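Local coordinates for putative ribose operon repressor (Burkholderia thailandensis, PDB 3EGC), which is a predicted LacI-family transcriptional repressor, probably binding regulatory DNA and, as in its relatives, perhaps responding to a small sugar-like effector, at residues K37-L42 and M255-G260; G103-E108 and R242-E247; G124-G129 and A154-R159. All coordinates share one frame; numbering follows the deposited sequence.

Interaction 1: residues K37-L42 and M255-G260; sequences KGYSVL and MIEGTG
Tyr39, in the turn between helix 21-36 and strand 40-45, reaches across to Ile256 and Glu257 in the last turn of helix 241-257. Ahead of it in sequence, Lys37 flanks the contact, its NZ held in a salt bridge with Glu33. Gly38, with positive phi, is the C-prime residue of the Schellman motif that closes helix 21-36, and Tyr39 N completes it by bonding back to Ala34 O. The turn belongs to a beta-alpha-beta crossover from strand 10-15 through helix 21-36 to strand 40-45, part of the Rossmann-like sheet of one lobe of the periplasmic-binding-protein fold. At Tyr39, CG stands beside the backbone N (chi1 -71°), and the ring projects across to the helix end. Tyr39 OH donates to Glu257 OE2 at 2.6 Å, on the anti side of the carboxylate and 19° out of its plane. The carboxylate oxygen lies at the ring edge, and the planes of the two groups are only 28° apart. An extended Glu257 side chain comes from the opposite direction, its CG 3.3 Å from Tyr39 OH. Ile256 adds the apolar part: its CG2 is 3.9 Å from Tyr39 OH, while its CD1 approaches Tyr39 CE2 obliquely at 4.3 Å. The buried ring also touches Val11 and Ile253, linking helix 241-257 to the sheet. From Ser40 onward the chain pairs with strand 10-15 and runs along the dimer interface, where Val41 makes backbone hydrogen bonds to the second subunit and Leu42 packs on Leu42 of that subunit.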
loop_
_atom_site.group_PDB
_atom_site.type_symbol
_atom_site.label_atom_id
_atom_site.label_comp_id
_atom_site.label_asym_id
_atom_site.label_seq_id
_atom_site.Cartn_x
_atom_site.Cartn_y
_atom_site.Cartn_z
ATOM N N LYS A 37 0.494 1.009 23.744
ATOM C CA LYS A 37 0.352 0.167 24.919
ATOM C C LYS A 37 1.574 -0.633 25.290
ATOM O O LYS A 37 1.452 -1.476 26.161
ATOM C CB LYS A 37 -0.815 -0.799 24.746
ATOM C CG LYS A 37 -2.075 -0.165 24.180
ATOM C CD LYS A 37 -2.903 0.423 25.270
ATOM C CE LYS A 37 -4.164 -0.389 25.519
ATOM N NZ LYS A 37 -5.256 -0.230 24.467
ATOM N N GLY A 38 2.715 -0.408 24.626
ATOM C CA GLY A 38 3.951 -1.130 24.959
ATOM C C GLY A 38 3.997 -2.578 24.493
ATOM O O GLY A 38 4.759 -3.398 25.067
ATOM N N TYR A 39 3.201 -2.926 23.472
ATOM C CA TYR A 39 3.395 -4.190 22.762
ATOM C C TYR A 39 4.212 -4.071 21.482
ATOM O O TYR A 39 4.078 -3.094 20.771
ATOM C CB TYR A 39 2.039 -4.827 22.356
ATOM C CG TYR A 39 1.254 -5.362 23.510
ATOM C CD1 TYR A 39 0.638 -4.482 24.404
ATOM C CD2 TYR A 39 1.155 -6.712 23.742
ATOM C CE1 TYR A 39 -0.074 -4.948 25.499
ATOM C CE2 TYR A 39 0.410 -7.202 24.841
ATOM C CZ TYR A 39 -0.202 -6.311 25.714
ATOM O OH TYR A 39 -0.939 -6.753 26.783
ATOM N N SER A 40 4.938 -5.145 21.170
ATOM C CA SER A 40 5.626 -5.300 19.931
ATOM C C SER A 40 4.793 -6.149 18.941
ATOM O O SER A 40 3.966 -6.958 19.353
ATOM C CB SER A 40 6.988 -5.992 20.191
ATOM O OG SER A 40 7.884 -5.090 20.820
ATOM N N VAL A 41 5.076 -5.975 17.648
ATOM C CA VAL A 41 4.373 -6.664 16.599
ATOM C C VAL A 41 5.213 -7.472 15.640
ATOM O O VAL A 41 6.004 -6.919 14.853
ATOM C CB VAL A 41 3.517 -5.678 15.763
ATOM C CG1 VAL A 41 2.745 -6.466 14.636
ATOM C CG2 VAL A 41 2.534 -4.904 16.725
ATOM N N LEU A 42 5.020 -8.783 15.681
ATOM C CA LEU A 42 5.684 -9.662 14.735
ATOM C C LEU A 42 4.808 -9.752 13.458
ATOM O O LEU A 42 3.561 -9.917 13.533
ATOM C CB LEU A 42 5.822 -11.057 15.350
ATOM C CG LEU A 42 6.981 -11.504 16.233
ATOM C CD1 LEU A 42 6.794 -13.060 16.674
ATOM C CD2 LEU A 42 8.340 -11.193 15.605
ATOM N N MET A 255 -8.516 -8.860 25.760
ATOM C CA MET A 255 -8.541 -10.315 25.865
ATOM C C MET A 255 -7.278 -10.883 26.551
ATOM O O MET A 255 -7.367 -11.887 27.232
ATOM C CB MET A 255 -8.725 -10.991 24.503
ATOM C CG MET A 255 -9.996 -10.669 23.827
ATOM S SD MET A 255 -10.164 -11.019 22.074
ATOM C CE MET A 255 -10.108 -12.794 22.115
ATOM N N ILE A 256 -6.124 -10.259 26.324
ATOM C CA ILE A 256 -4.866 -10.778 26.823
ATOM C C ILE A 256 -4.708 -10.432 28.302
ATOM O O ILE A 256 -4.181 -11.228 29.059
ATOM C CB ILE A 256 -3.675 -10.154 26.069
ATOM C CG1 ILE A 256 -3.646 -10.644 24.591
ATOM C CG2 ILE A 256 -2.355 -10.378 26.850
ATOM C CD1 ILE A 256 -2.759 -9.833 23.691
ATOM N N GLU A 257 -5.119 -9.218 28.688
ATOM C CA GLU A 257 -4.870 -8.693 30.028
ATOM C C GLU A 257 -6.090 -8.971 30.919
ATOM O O GLU A 257 -6.132 -8.581 32.071
ATOM C CB GLU A 257 -4.502 -7.191 29.984
ATOM C CG GLU A 257 -3.274 -6.831 29.080
ATOM C CD GLU A 257 -2.916 -5.323 29.047
ATOM O OE1 GLU A 257 -3.700 -4.463 29.587
ATOM O OE2 GLU A 257 -1.842 -5.013 28.479
ATOM N N GLY A 258 -7.071 -9.664 30.374
ATOM C CA GLY A 258 -8.283 -10.036 31.080
ATOM C C GLY A 258 -9.175 -8.884 31.476
ATOM O O GLY A 258 -9.802 -8.899 32.561
ATOM N N THR A 259 -9.256 -7.857 30.628
ATOM C CA THR A 259 -10.060 -6.703 30.992
ATOM C C THR A 259 -11.266 -6.546 30.104
ATOM O O THR A 259 -12.021 -5.610 30.265
ATOM C CB THR A 259 -9.254 -5.390 30.978
ATOM O OG1 THR A 259 -8.769 -5.140 29.655
ATOM C CG2 THR A 259 -8.107 -5.447 31.924
ATOM N N GLY A 260 -11.409 -7.431 29.127
ATOM C CA GLY A 260 -12.524 -7.396 28.191
ATOM C C GLY A 260 -12.673 -8.692 27.418
ATOM O O GLY A 260 -11.829 -9.582 27.503
#

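Interaction 2: residues G103-E108 and R242-E247; sequences GAVLSE and RRIGQE
Glu247, whose CB packs against Val105 CG1 at 4.3 Å, turns its carboxylate away from the strand, where OE2 is gripped by several donors. Arg243, one helical turn earlier, holds this oxygen side-on, with NE at 2.6 Å from Glu247 OE2 and NH2 at 2.8 Å from the same atom. The oxygen lies in the guanidinium plane and offers NE its anti lone pair, whereas NH2 comes from above the carboxylate plane, 42° out of it. Arg250 adds a further salt bridge to OE2, so two arginines meet the buried acid and would probably favour its ionised form. Toward strand 103-107 the contact is mainly van der Waals packing. Val105, with CG1 anti to the backbone N (chi1 -176°), pushes that methyl over the helix backbone, 3.7 Å from Ile244 O, and against Ile244 CG2 at 3.8 Å. Its other methyl, Val105 CG2, lies 4.2 Å from Glu247 C, so the valine spans almost a full turn of the helix. Farther along the strand, Ile244 CD1 reaches Ser107 OG at 3.5 Å; that hydroxyl has its hydrogen bond with Gln239, just ahead of the helix. The axes of strand 103-107 and of helix segment 242-247 run antiparallel, 8.5 Å apart at closest approach and 170° between directions. Ile244 also touches Leu267, and Glu247 touches Met265, both in the neighbouring strand 264-272. Such a helix laid on a central sheet strand is the alpha/beta layering of one lobe of the type I periplasmic-binding-protein fold, here beside the crossing by which strand 103-107 leads into helix 109-122 of the other lobe.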
loop_
_atom_site.group_PDB
_atom_site.type_symbol
_atom_site.label_atom_id
_atom_site.label_comp_id
_atom_site.label_asym_id
_atom_site.label_seq_id
_atom_site.Cartn_x
_atom_site.Cartn_y
_atom_site.Cartn_z
ATOM N N GLY A 103 -12.659 -12.886 18.458
ATOM C CA GLY A 103 -13.177 -11.576 18.066
ATOM C C GLY A 103 -13.041 -11.307 16.583
ATOM O O GLY A 103 -12.246 -11.950 15.873
ATOM N N ALA A 104 -13.816 -10.343 16.125
ATOM C CA ALA A 104 -13.759 -9.872 14.775
ATOM C C ALA A 104 -14.003 -8.347 14.743
ATOM O O ALA A 104 -14.844 -7.815 15.496
ATOM C CB ALA A 104 -14.767 -10.610 13.989
ATOM N N VAL A 105 -13.231 -7.670 13.891
ATOM C CA VAL A 105 -13.411 -6.294 13.530
ATOM C C VAL A 105 -13.610 -6.216 12.008
ATOM O O VAL A 105 -12.664 -6.374 11.240
ATOM C CB VAL A 105 -12.179 -5.423 13.885
ATOM C CG1 VAL A 105 -12.474 -3.911 13.546
ATOM C CG2 VAL A 105 -11.784 -5.638 15.326
ATOM N N LEU A 106 -14.835 -5.898 11.603
ATOM C CA LEU A 106 -15.273 -5.906 10.248
ATOM C C LEU A 106 -15.843 -4.520 9.816
ATOM O O LEU A 106 -16.142 -3.694 10.633
ATOM C CB LEU A 106 -16.368 -6.971 10.134
ATOM C CG LEU A 106 -16.057 -8.323 10.802
ATOM C CD1 LEU A 106 -17.350 -9.252 10.806
ATOM C CD2 LEU A 106 -14.869 -9.030 10.121
ATOM N N SER A 107 -16.019 -4.306 8.523
ATOM C CA SER A 107 -16.730 -3.102 8.041
ATOM C C SER A 107 -18.218 -3.353 7.900
ATOM O O SER A 107 -18.649 -4.518 7.851
ATOM C CB SER A 107 -16.199 -2.631 6.683
ATOM O OG SER A 107 -14.857 -2.195 6.805
ATOM N N GLU A 108 -18.988 -2.270 7.801
ATOM C CA GLU A 108 -20.415 -2.398 7.436
ATOM C C GLU A 108 -20.645 -2.602 5.918
ATOM O O GLU A 108 -21.170 -1.718 5.193
ATOM C CB GLU A 108 -21.277 -1.265 8.030
ATOM C CG GLU A 108 -20.942 0.137 7.482
ATOM C CD GLU A 108 -21.513 1.277 8.333
ATOM O OE1 GLU A 108 -22.203 1.000 9.351
ATOM O OE2 GLU A 108 -21.273 2.445 7.966
ATOM N N ARG A 242 -7.456 2.189 9.190
ATOM C CA ARG A 242 -6.678 2.395 10.403
ATOM C C ARG A 242 -7.403 2.042 11.695
ATOM O O ARG A 242 -6.840 1.405 12.567
ATOM C CB ARG A 242 -6.120 3.847 10.437
ATOM C CG ARG A 242 -4.771 3.934 9.710
ATOM C CD ARG A 242 -4.463 5.388 9.202
ATOM N NE ARG A 242 -5.374 5.768 8.125
ATOM C CZ ARG A 242 -5.011 6.097 6.880
ATOM N NH1 ARG A 242 -3.725 6.154 6.534
ATOM N NH2 ARG A 242 -5.963 6.410 5.986
ATOM N N ARG A 243 -8.647 2.481 11.814
ATOM C CA ARG A 243 -9.496 2.187 12.953
ATOM C C ARG A 243 -9.772 0.699 13.076
ATOM O O ARG A 243 -9.882 0.199 14.147
ATOM C CB ARG A 243 -10.815 2.979 12.855
ATOM C CG ARG A 243 -11.747 2.863 14.082
ATOM C CD ARG A 243 -11.296 3.767 15.192
ATOM N NE ARG A 243 -12.027 3.507 16.431
ATOM C CZ ARG A 243 -13.001 4.285 16.918
ATOM N NH1 ARG A 243 -13.361 5.398 16.271
ATOM N NH2 ARG A 243 -13.602 3.945 18.055
ATOM N N ILE A 244 -9.881 -0.011 11.964
ATOM C CA ILE A 244 -10.012 -1.458 12.022
ATOM C C ILE A 244 -8.799 -2.080 12.716
ATOM O O ILE A 244 -8.940 -2.895 13.632
ATOM C CB ILE A 244 -10.202 -2.077 10.564
ATOM C CG1 ILE A 244 -11.544 -1.609 9.981
ATOM C CG2 ILE A 244 -10.059 -3.601 10.624
ATOM C CD1 ILE A 244 -11.754 -1.915 8.436
ATOM N N GLY A 245 -7.602 -1.694 12.294
ATOM C CA GLY A 245 -6.374 -2.163 12.980
ATOM C C GLY A 245 -6.262 -1.771 14.466
ATOM O O GLY A 245 -5.911 -2.602 15.322
ATOM N N GLN A 246 -6.490 -0.491 14.776
ATOM C CA GLN A 246 -6.473 0.023 16.178
ATOM C C GLN A 246 -7.424 -0.728 17.141
ATOM O O GLN A 246 -6.998 -1.172 18.234
ATOM C CB GLN A 246 -6.776 1.542 16.164
ATOM C CG GLN A 246 -6.992 2.192 17.510
ATOM C CD GLN A 246 -7.361 3.718 17.412
ATOM O OE1 GLN A 246 -8.500 4.068 17.186
ATOM N NE2 GLN A 246 -6.374 4.598 17.570
ATOM N N GLU A 247 -8.680 -0.905 16.713
ATOM C CA GLU A 247 -9.696 -1.576 17.478
ATOM C C GLU A 247 -9.421 -3.090 17.609
ATOM O O GLU A 247 -9.735 -3.673 18.612
ATOM C CB GLU A 247 -11.100 -1.393 16.804
ATOM C CG GLU A 247 -11.648 0.014 16.803
ATOM C CD GLU A 247 -11.943 0.560 18.198
ATOM O OE1 GLU A 247 -12.183 -0.255 19.110
ATOM O OE2 GLU A 247 -11.912 1.797 18.367
#

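Interaction 3: residues G124-G129 and A154-R159; sequences GHTRIG and AGLPVR
Leu156 carries this contact with its two methyls, CD1 against the backbone of His125 and Thr126, CD2 against the Thr126 side chain. The close-packed part is small: Leu156 CD1 sits 3.7 Å from His125 O and 3.9 Å from Thr126 CA, while Leu156 CD2 is 3.8 Å from Thr126 CG2 and 3.9 Å from Thr126 CB. With CG beside its own backbone N (chi1 -71°), the leucine points inward, and the two side chains cross at about a right angle. On the inner side it also touches Ile121 and Met151, so the helices 109-122 and 138-153 extend the apolar patch. The outer side is looser. Thr126 is exposed and meets the leucine methyl with CG2 and CB. The polar groups nearby look elsewhere: the imidazole of His125 leads away to hydrogen bonds with Thr188 and Glu217, Arg127 bonds to the carbonyl of Arg186, and Arg159 forms a salt bridge with Asp185. Both segments follow helices closed by Schellman motifs, at Gly124 and at Gly155, each glycine having positive phi. The first then enters strand 128-131 and the second heads for strand 163-164, its parallel neighbour. The contact thus joins the loops at one end of a right-handed beta-alpha-beta crossover, the repeating unit of the Rossmann-like lobes of this fold.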
loop_
_atom_site.group_PDB
_atom_site.type_symbol
_atom_site.label_atom_id
_atom_site.label_comp_id
_atom_site.label_asym_id
_atom_site.label_seq_id
_atom_site.Cartn_x
_atom_site.Cartn_y
_atom_site.Cartn_z
ATOM N N GLY A 124 -29.883 7.478 -12.496
ATOM C CA GLY A 124 -30.558 6.996 -13.683
ATOM C C GLY A 124 -30.083 5.677 -14.262
ATOM O O GLY A 124 -30.469 5.334 -15.381
ATOM N N HIS A 125 -29.258 4.927 -13.524
ATOM C CA HIS A 125 -28.839 3.593 -14.009
ATOM C C HIS A 125 -29.884 2.537 -13.691
ATOM O O HIS A 125 -30.395 2.516 -12.583
ATOM C CB HIS A 125 -27.467 3.161 -13.462
ATOM C CG HIS A 125 -26.327 3.976 -13.982
ATOM N ND1 HIS A 125 -25.793 3.801 -15.239
ATOM C CD2 HIS A 125 -25.614 4.972 -13.401
ATOM C CE1 HIS A 125 -24.809 4.675 -15.417
ATOM N NE2 HIS A 125 -24.670 5.380 -14.304
ATOM N N THR A 126 -30.184 1.671 -14.654
ATOM C CA THR A 126 -31.105 0.577 -14.397
ATOM C C THR A 126 -30.451 -0.789 -14.699
ATOM O O THR A 126 -30.787 -1.793 -14.114
ATOM C CB THR A 126 -32.408 0.734 -15.223
ATOM O OG1 THR A 126 -32.089 0.752 -16.638
ATOM C CG2 THR A 126 -33.163 1.994 -14.801
ATOM N N ARG A 127 -29.526 -0.802 -15.642
ATOM C CA ARG A 127 -28.723 -1.990 -15.924
ATOM C C ARG A 127 -27.468 -1.906 -15.061
ATOM O O ARG A 127 -26.443 -1.359 -15.478
ATOM C CB ARG A 127 -28.369 -2.064 -17.404
ATOM C CG ARG A 127 -29.576 -2.529 -18.312
ATOM C CD ARG A 127 -29.160 -2.560 -19.802
ATOM N NE ARG A 127 -29.292 -1.228 -20.442
ATOM C CZ ARG A 127 -28.500 -0.766 -21.401
ATOM N NH1 ARG A 127 -28.704 0.458 -21.912
ATOM N NH2 ARG A 127 -27.499 -1.521 -21.849
ATOM N N ILE A 128 -27.551 -2.447 -13.849
ATOM C CA ILE A 128 -26.442 -2.332 -12.953
ATOM C C ILE A 128 -25.852 -3.685 -12.569
ATOM O O ILE A 128 -26.578 -4.571 -12.169
ATOM C CB ILE A 128 -26.829 -1.525 -11.691
ATOM C CG1 ILE A 128 -27.312 -0.133 -12.112
ATOM C CG2 ILE A 128 -25.654 -1.444 -10.746
ATOM C CD1 ILE A 128 -27.794 0.708 -10.959
ATOM N N GLY A 129 -24.535 -3.821 -12.672
ATOM C CA GLY A 129 -23.893 -5.059 -12.307
ATOM C C GLY A 129 -22.909 -4.913 -11.131
ATOM O O GLY A 129 -22.678 -3.820 -10.608
ATOM N N ALA A 154 -35.595 -0.696 -5.210
ATOM C CA ALA A 154 -35.893 0.179 -6.312
ATOM C C ALA A 154 -36.776 -0.518 -7.347
ATOM O O ALA A 154 -37.194 0.088 -8.316
ATOM C CB ALA A 154 -34.582 0.678 -6.972
ATOM N N GLY A 155 -37.015 -1.806 -7.149
ATOM C CA GLY A 155 -37.825 -2.581 -8.061
ATOM C C GLY A 155 -37.155 -2.815 -9.390
ATOM O O GLY A 155 -37.838 -3.050 -10.403
ATOM N N LEU A 156 -35.829 -2.741 -9.386
ATOM C CA LEU A 156 -35.026 -3.067 -10.550
ATOM C C LEU A 156 -34.546 -4.515 -10.524
ATOM O O LEU A 156 -33.801 -4.916 -9.632
ATOM C CB LEU A 156 -33.811 -2.141 -10.632
ATOM C CG LEU A 156 -34.049 -0.663 -10.997
ATOM C CD1 LEU A 156 -32.760 0.119 -10.937
ATOM C CD2 LEU A 156 -34.714 -0.500 -12.388
ATOM N N PRO A 157 -34.934 -5.290 -11.547
ATOM C CA PRO A 157 -34.503 -6.686 -11.707
ATOM C C PRO A 157 -33.000 -6.798 -11.962
ATOM O O PRO A 157 -32.417 -5.922 -12.586
ATOM C CB PRO A 157 -35.276 -7.156 -12.957
ATOM C CG PRO A 157 -35.620 -5.897 -13.715
ATOM C CD PRO A 157 -35.708 -4.788 -12.704
ATOM N N VAL A 158 -32.394 -7.885 -11.515
ATOM C CA VAL A 158 -30.978 -8.113 -11.726
ATOM C C VAL A 158 -30.725 -9.400 -12.458
ATOM O O VAL A 158 -31.086 -10.449 -11.989
ATOM C CB VAL A 158 -30.187 -8.126 -10.392
ATOM C CG1 VAL A 158 -30.974 -8.748 -9.328
ATOM C CG2 VAL A 158 -28.870 -8.857 -10.544
ATOM N N ARG A 159 -30.085 -9.310 -13.617
ATOM C CA ARG A 159 -29.674 -10.503 -14.339
ATOM C C ARG A 159 -28.403 -11.062 -13.709
ATOM O O ARG A 159 -27.423 -10.318 -13.554
ATOM C CB ARG A 159 -29.389 -10.196 -15.805
ATOM C CG ARG A 159 -30.627 -10.212 -16.686
ATOM C CD ARG A 159 -31.059 -8.837 -17.065
ATOM N NE ARG A 159 -30.862 -8.539 -18.486
ATOM C CZ ARG A 159 -31.758 -8.835 -19.434
ATOM N NH1 ARG A 159 -31.552 -8.493 -20.696
ATOM N NH2 ARG A 159 -32.880 -9.471 -19.113
#

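Interaction 2 is the core contact, with all its touching residues buried; interaction 1 is partly buried and interaction 3 lies at the surface. Interactions 1 and 2 share helix 241-257, which the first meets at its C-terminal end and the second along its earlier turns, their centres 16 Å apart. Interaction 3, about 47 Å from interaction 1 between centres, belongs to the other lobe. Chemistry follows place: a side-chain hydrogen bond with isoleucine packing at the helix end, aliphatic packing against the central strand, and leucine methyls against the other loop's backbone and threonine. Interaction 1 adjoins strand pairing with the second subunit, which interaction 2 reaches through a salt bridge of Arg242.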